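Local coordinates for ubiquinol-cytochrome C chaperone (Brucella abortus NCTC 8038, PDB 6RWT), which probably acts as a bacterial homolog of Cbp3, the chaperone that interacts with newly synthesized cytochrome b during assembly of respiratory complex III, at residues H53-L56 / A57-M61; F80-V83 / D84-R88. All coordinates share one frame; numbering follows the deposited sequence. Where two conformers were deposited one is given.

Contact 1 of 2, residues H53-L56 / A57-M61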
loop_
_atom_site.group_PDB
_atom_site.type_symbol
_atom_site.label_atom_id
_atom_site.label_comp_id
_atom_site.label_asym_id
_atom_site.label_seq_id
_atom_site.Cartn_x
_atom_site.Cartn_y
_atom_site.Cartn_z
ATOM N N HIS A 53 1.583 1.743 -1.250
ATOM C CA HIS A 53 0.217 2.274 -1.134
ATOM C C HIS A 53 -0.683 1.393 -0.245
ATOM O O HIS A 53 -1.503 1.913 0.529
ATOM C CB HIS A 53 -0.381 2.547 -2.535
ATOM C CG HIS A 53 0.233 3.736 -3.216
ATOM N ND1 HIS A 53 1.459 3.698 -3.853
ATOM C CD2 HIS A 53 -0.202 5.014 -3.320
ATOM C CE1 HIS A 53 1.743 4.904 -4.324
ATOM N NE2 HIS A 53 0.757 5.721 -4.003
ATOM N N ILE A 54 -0.499 0.072 -0.312
ATOM C CA ILE A 54 -1.167 -0.847 0.614
ATOM C C ILE A 54 -0.730 -0.568 2.069
ATOM O O ILE A 54 -1.579 -0.446 2.964
ATOM C CB ILE A 54 -0.921 -2.331 0.211
ATOM C CG1 ILE A 54 -1.621 -2.656 -1.112
ATOM C CG2 ILE A 54 -1.353 -3.294 1.316
ATOM C CD1 ILE A 54 -3.134 -2.803 -1.046
ATOM N N PHE A 55 0.582 -0.423 2.288
ATOM C CA PHE A 55 1.104 -0.051 3.598
ATOM C C PHE A 55 0.416 1.211 4.150
ATOM O O PHE A 55 0.026 1.256 5.313
ATOM C CB PHE A 55 2.635 0.169 3.573
ATOM C CG PHE A 55 3.106 1.117 4.640
ATOM C CD1 PHE A 55 3.305 0.673 5.933
ATOM C CD2 PHE A 55 3.279 2.477 4.362
ATOM C CE1 PHE A 55 3.682 1.560 6.936
ATOM C CE2 PHE A 55 3.644 3.367 5.356
ATOM C CZ PHE A 55 3.851 2.904 6.646
ATOM N N LEU A 56 0.322 2.254 3.327
ATOM C CA LEU A 56 -0.298 3.511 3.778
ATOM C C LEU A 56 -1.727 3.291 4.274
ATOM O O LEU A 56 -2.121 3.849 5.307
ATOM C CB LEU A 56 -0.262 4.585 2.682
ATOM C CG LEU A 56 1.054 5.360 2.560
ATOM C CD1 LEU A 56 1.202 6.015 1.192
ATOM C CD2 LEU A 56 1.180 6.403 3.668
ATOM N N ALA A 57 -2.490 2.471 3.556
ATOM C CA ALA A 57 -3.865 2.134 3.986
ATOM C C ALA A 57 -3.905 1.359 5.316
ATOM O O ALA A 57 -4.663 1.712 6.226
ATOM C CB ALA A 57 -4.585 1.351 2.897
ATOM N N LEU A 58 -3.094 0.313 5.423
ATOM C CA LEU A 58 -3.046 -0.498 6.650
ATOM C C LEU A 58 -2.578 0.322 7.859
ATOM O O LEU A 58 -3.128 0.178 8.957
ATOM C CB LEU A 58 -2.141 -1.726 6.466
ATOM C CG LEU A 58 -2.481 -2.717 5.338
ATOM C CD1 LEU A 58 -1.523 -3.905 5.342
ATOM C CD2 LEU A 58 -3.923 -3.191 5.364
ATOM N N HIS A 59 -1.570 1.169 7.641
ATOM C CA HIS A 59 -1.022 2.066 8.669
ATOM C C HIS A 59 -2.098 3.001 9.242
ATOM O O HIS A 59 -2.165 3.207 10.463
ATOM C CB HIS A 59 0.164 2.837 8.058
ATOM C CG HIS A 59 0.797 3.842 8.968
ATOM N ND1 HIS A 59 0.550 5.192 8.856
ATOM C CD2 HIS A 59 1.680 3.702 9.988
ATOM C CE1 HIS A 59 1.245 5.841 9.776
ATOM N NE2 HIS A 59 1.943 4.961 10.472
ATOM N N ARG A 60 -2.956 3.532 8.368
ATOM C CA ARG A 60 -4.086 4.371 8.801
ATOM C C ARG A 60 -5.172 3.586 9.552
ATOM O O ARG A 60 -5.740 4.078 10.534
ATOM C CB ARG A 60 -4.717 5.082 7.591
ATOM C CG ARG A 60 -6.085 5.735 7.829
ATOM C CD ARG A 60 -6.033 6.881 8.832
ATOM N NE ARG A 60 -7.359 7.471 9.059
ATOM C CZ ARG A 60 -8.279 7.018 9.916
ATOM N NH1 ARG A 60 -8.054 5.952 10.682
ATOM N NH2 ARG A 60 -9.441 7.655 10.019
ATOM N N MET A 61 -5.479 2.388 9.060
ATOM C CA MET A 61 -6.615 1.605 9.567
ATOM C C MET A 61 -6.355 0.870 10.878
ATOM O O MET A 61 -7.308 0.633 11.632
ATOM C CB MET A 61 -7.101 0.618 8.500
ATOM C CG MET A 61 -7.742 1.296 7.303
ATOM S SD MET A 61 -8.157 0.128 5.993
ATOM C CE MET A 61 -8.467 1.273 4.662
HETATM O O HOH W 1 -1.052 6.218 6.698
#
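Phe-55 and His-59, one helical turn apart, lie side by side and point the same way, and their rings make the aromatic contact of this turn. The methylene CB of His-59 sits over one face of the phenyl ring, displaced toward its rim, 4.2 Å from the Phe-55 centroid. Its direction is 23° off the ring normal, which meets the criteria for a CH-pi contact. The imidazole follows obliquely, the two planes inclined at 31°. His-59 CG approaches Phe-55 CZ to 3.9 Å. A chi1 of 177° swings the imidazole away from the backbone N of His-59 and sets it beside the phenyl ring. His-59 ND1 meets a water at 2.9 Å, in the ring plane at its edge. That water also donates to Leu-56 O at 2.9 Å, giving this carbonyl a second partner besides Arg-60 N. On another side of the helix, Ile-54 CG2 and Leu-58 CD1 run alongside each other at 4.1 Å. Beneath the side chains lies regular i to i+4 bonding from Ala-57 to His-53 through Arg-60 to Leu-56; its shortest member is His-59 N to Phe-55 O, 2.8 Å.

Farther out, His-59 NE2 is hydrogen-bonded to Asp-120 OD1, a second hold on the ring after the water. Phe-55 packs on Val-112 and Leu-119 of helix 100-120, Leu-56 on Cys-155 and Leu-159 of helix 145-161, and Ile-54 on Tyr-21 and Ile-24 of helix 2-28, placing this turn amid the all-helical core. The chemistry is therefore mixed: aliphatic and aromatic surfaces fill the interior, while the water at ND1 and Asp-120 at NE2 together restrain the rotation of the imidazole, and the Asp-120 carboxylate would be expected to polarise the ring and may raise its basicity.

Contact 2 of 2, residues F80-V83 / D84-R88; sequences FKDV and DHSLR
The flat carboxylate of Asp-82 turns an oxygen toward the hydroxyl of Ser-86 one turn later: in one of the two conformers of Asp-82, OD1 and Ser-86 OG are 3.7 Å apart. For that conformer a water bridges them, donating to Asp-82 OD1 at 2.7 Å and lying 2.7 Å from Ser-86 OG. Within 84-88, the guanidinium group of Arg-88 meets the carboxylate of Asp-84. Arg-88 NE reaches Asp-84 OD1 at 3.1 Å on its syn side, yet 22° out of the carboxylate plane and 29° out of the guanidinium plane, a tilted salt bridge. Arg-100 NH2 pairs with the same OD1. A chi1 of -65° places Ser-86 OG beside its own backbone N, near Asp-82 O, which Ser-86 N grips at 3.0 Å in the carbonyl plane. A magnesium ion lies about 4 Å from the nearest atom of the Ser-86 side chain, too far for direct coordination. Val-83 CG1 and Leu-87 CG approach only loosely. Near the end of helix 66-89, this turn has Leu-87 against Leu-104 and Phe-80 against Tyr-109 of helix 100-120, while Val-83 touches Tyr-47 of helix 43-61 and Asp-82 OD2 bonds Tyr-21 OH of helix 2-28.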
loop_
_atom_site.group_PDB
_atom_site.type_symbol
_atom_site.label_atom_id
_atom_site.label_comp_id
_atom_site.label_asym_id
_atom_site.label_seq_id
_atom_site.Cartn_x
_atom_site.Cartn_y
_atom_site.Cartn_z
ATOM N N PHE A 80 -2.349 -9.933 -1.091
ATOM C CA PHE A 80 -1.576 -11.177 -1.162
ATOM C C PHE A 80 -2.059 -12.104 -2.292
ATOM O O PHE A 80 -1.235 -12.785 -2.901
ATOM C CB PHE A 80 -1.504 -11.878 0.207
ATOM C CG PHE A 80 -0.614 -11.168 1.202
ATOM C CD1 PHE A 80 0.742 -10.968 0.922
ATOM C CD2 PHE A 80 -1.114 -10.688 2.404
ATOM C CE1 PHE A 80 1.575 -10.313 1.820
ATOM C CE2 PHE A 80 -0.282 -10.036 3.310
ATOM C CZ PHE A 80 1.060 -9.846 3.016
ATOM N N LYS A 81 -3.362 -12.100 -2.610
ATOM C CA LYS A 81 -3.847 -12.814 -3.815
ATOM C C LYS A 81 -3.215 -12.255 -5.109
ATOM O O LYS A 81 -2.812 -13.021 -5.998
ATOM C CB LYS A 81 -5.378 -12.783 -3.911
ATOM C CG LYS A 81 -6.090 -13.639 -2.867
ATOM C CD LYS A 81 -7.600 -13.768 -3.088
ATOM C CE LYS A 81 -8.382 -12.489 -2.851
ATOM N NZ LYS A 81 -9.865 -12.721 -2.832
ATOM N N ASP A 82 -3.159 -10.924 -5.187
ATOM C CA ASP A 82 -2.517 -10.183 -6.276
ATOM C C ASP A 82 -1.037 -10.565 -6.432
ATOM O O ASP A 82 -0.586 -10.923 -7.521
ATOM C CB ASP A 82 -2.659 -8.680 -5.965
ATOM C CG ASP A 82 -2.379 -7.785 -7.148
ATOM O OD1 ASP A 82 -1.517 -8.118 -7.979
ATOM O OD2 ASP A 82 -3.012 -6.710 -7.218
ATOM N N VAL A 83 -0.293 -10.504 -5.330
ATOM C CA VAL A 83 1.163 -10.782 -5.345
ATOM C C VAL A 83 1.458 -12.260 -5.673
ATOM O O VAL A 83 2.384 -12.558 -6.444
ATOM C CB VAL A 83 1.883 -10.331 -4.055
ATOM C CG1 VAL A 83 3.384 -10.551 -4.188
ATOM C CG2 VAL A 83 1.660 -8.850 -3.792
ATOM N N ASP A 84 0.656 -13.172 -5.123
ATOM C CA ASP A 84 0.724 -14.601 -5.477
ATOM C C ASP A 84 0.720 -14.772 -7.007
ATOM O O ASP A 84 1.630 -15.381 -7.589
ATOM C CB ASP A 84 -0.455 -15.329 -4.803
ATOM C CG ASP A 84 -0.507 -16.831 -5.088
ATOM O OD1 ASP A 84 0.306 -17.364 -5.871
ATOM O OD2 ASP A 84 -1.396 -17.490 -4.509
ATOM N N HIS A 85 -0.277 -14.175 -7.652
ATOM C CA HIS A 85 -0.411 -14.236 -9.110
ATOM C C HIS A 85 0.777 -13.599 -9.832
ATOM O O HIS A 85 1.286 -14.174 -10.800
ATOM C CB HIS A 85 -1.726 -13.575 -9.544
ATOM C CG HIS A 85 -1.999 -13.683 -11.011
ATOM N ND1 HIS A 85 -2.338 -14.874 -11.619
ATOM C CD2 HIS A 85 -1.974 -12.752 -11.993
ATOM C CE1 HIS A 85 -2.507 -14.670 -12.916
ATOM N NE2 HIS A 85 -2.296 -13.391 -13.167
ATOM N N SER A 86 1.223 -12.427 -9.361
ATOM C CA SER A 86 2.393 -11.744 -9.953
ATOM C C SER A 86 3.669 -12.593 -9.910
ATOM O O SER A 86 4.488 -12.545 -10.835
ATOM C CB SER A 86 2.656 -10.402 -9.259
ATOM O OG SER A 86 1.587 -9.491 -9.479
ATOM N N LEU A 87 3.856 -13.356 -8.835
ATOM C CA LEU A 87 5.011 -14.257 -8.755
ATOM C C LEU A 87 4.888 -15.417 -9.740
ATOM O O LEU A 87 5.865 -15.783 -10.392
ATOM C CB LEU A 87 5.200 -14.767 -7.331
ATOM C CG LEU A 87 5.609 -13.695 -6.323
ATOM C CD1 LEU A 87 5.594 -14.329 -4.960
ATOM C CD2 LEU A 87 6.983 -13.112 -6.590
ATOM N N ARG A 88 3.686 -15.974 -9.866
ATOM C CA ARG A 88 3.426 -17.018 -10.877
ATOM C C ARG A 88 3.640 -16.523 -12.319
ATOM O O ARG A 88 4.060 -17.300 -13.179
ATOM C CB ARG A 88 2.022 -17.600 -10.710
ATOM C CG ARG A 88 1.859 -18.360 -9.399
ATOM C CD ARG A 88 0.468 -18.924 -9.196
ATOM N NE ARG A 88 0.375 -19.650 -7.925
ATOM C CZ ARG A 88 0.868 -20.874 -7.689
ATOM N NH1 ARG A 88 1.515 -21.567 -8.631
ATOM N NH2 ARG A 88 0.713 -21.422 -6.487
HETATM O O HOH W 2 1.122 -7.810 -7.476
#

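From the N terminus, helix 2-28 precedes both contacts. Contact 1 then falls in the last turns of helix 43-61, and contact 2 in the last turns of helix 66-89, the next helix along the chain. Each spans consecutive residues of a single helix, so neither closes a loop; they stand in series, without nesting or crossing. Their centres are 19 Å apart and their nearest atoms about 7 Å, so they do not touch. Indirect ties remain: Tyr-21 of helix 2-28 meets Ile-54 and Asp-82, and helix 100-120 packs against both. Contact 1 is buried, its centre 6 Å from that of the chain; contact 2 lies toward the surface, centre to centre 15 Å.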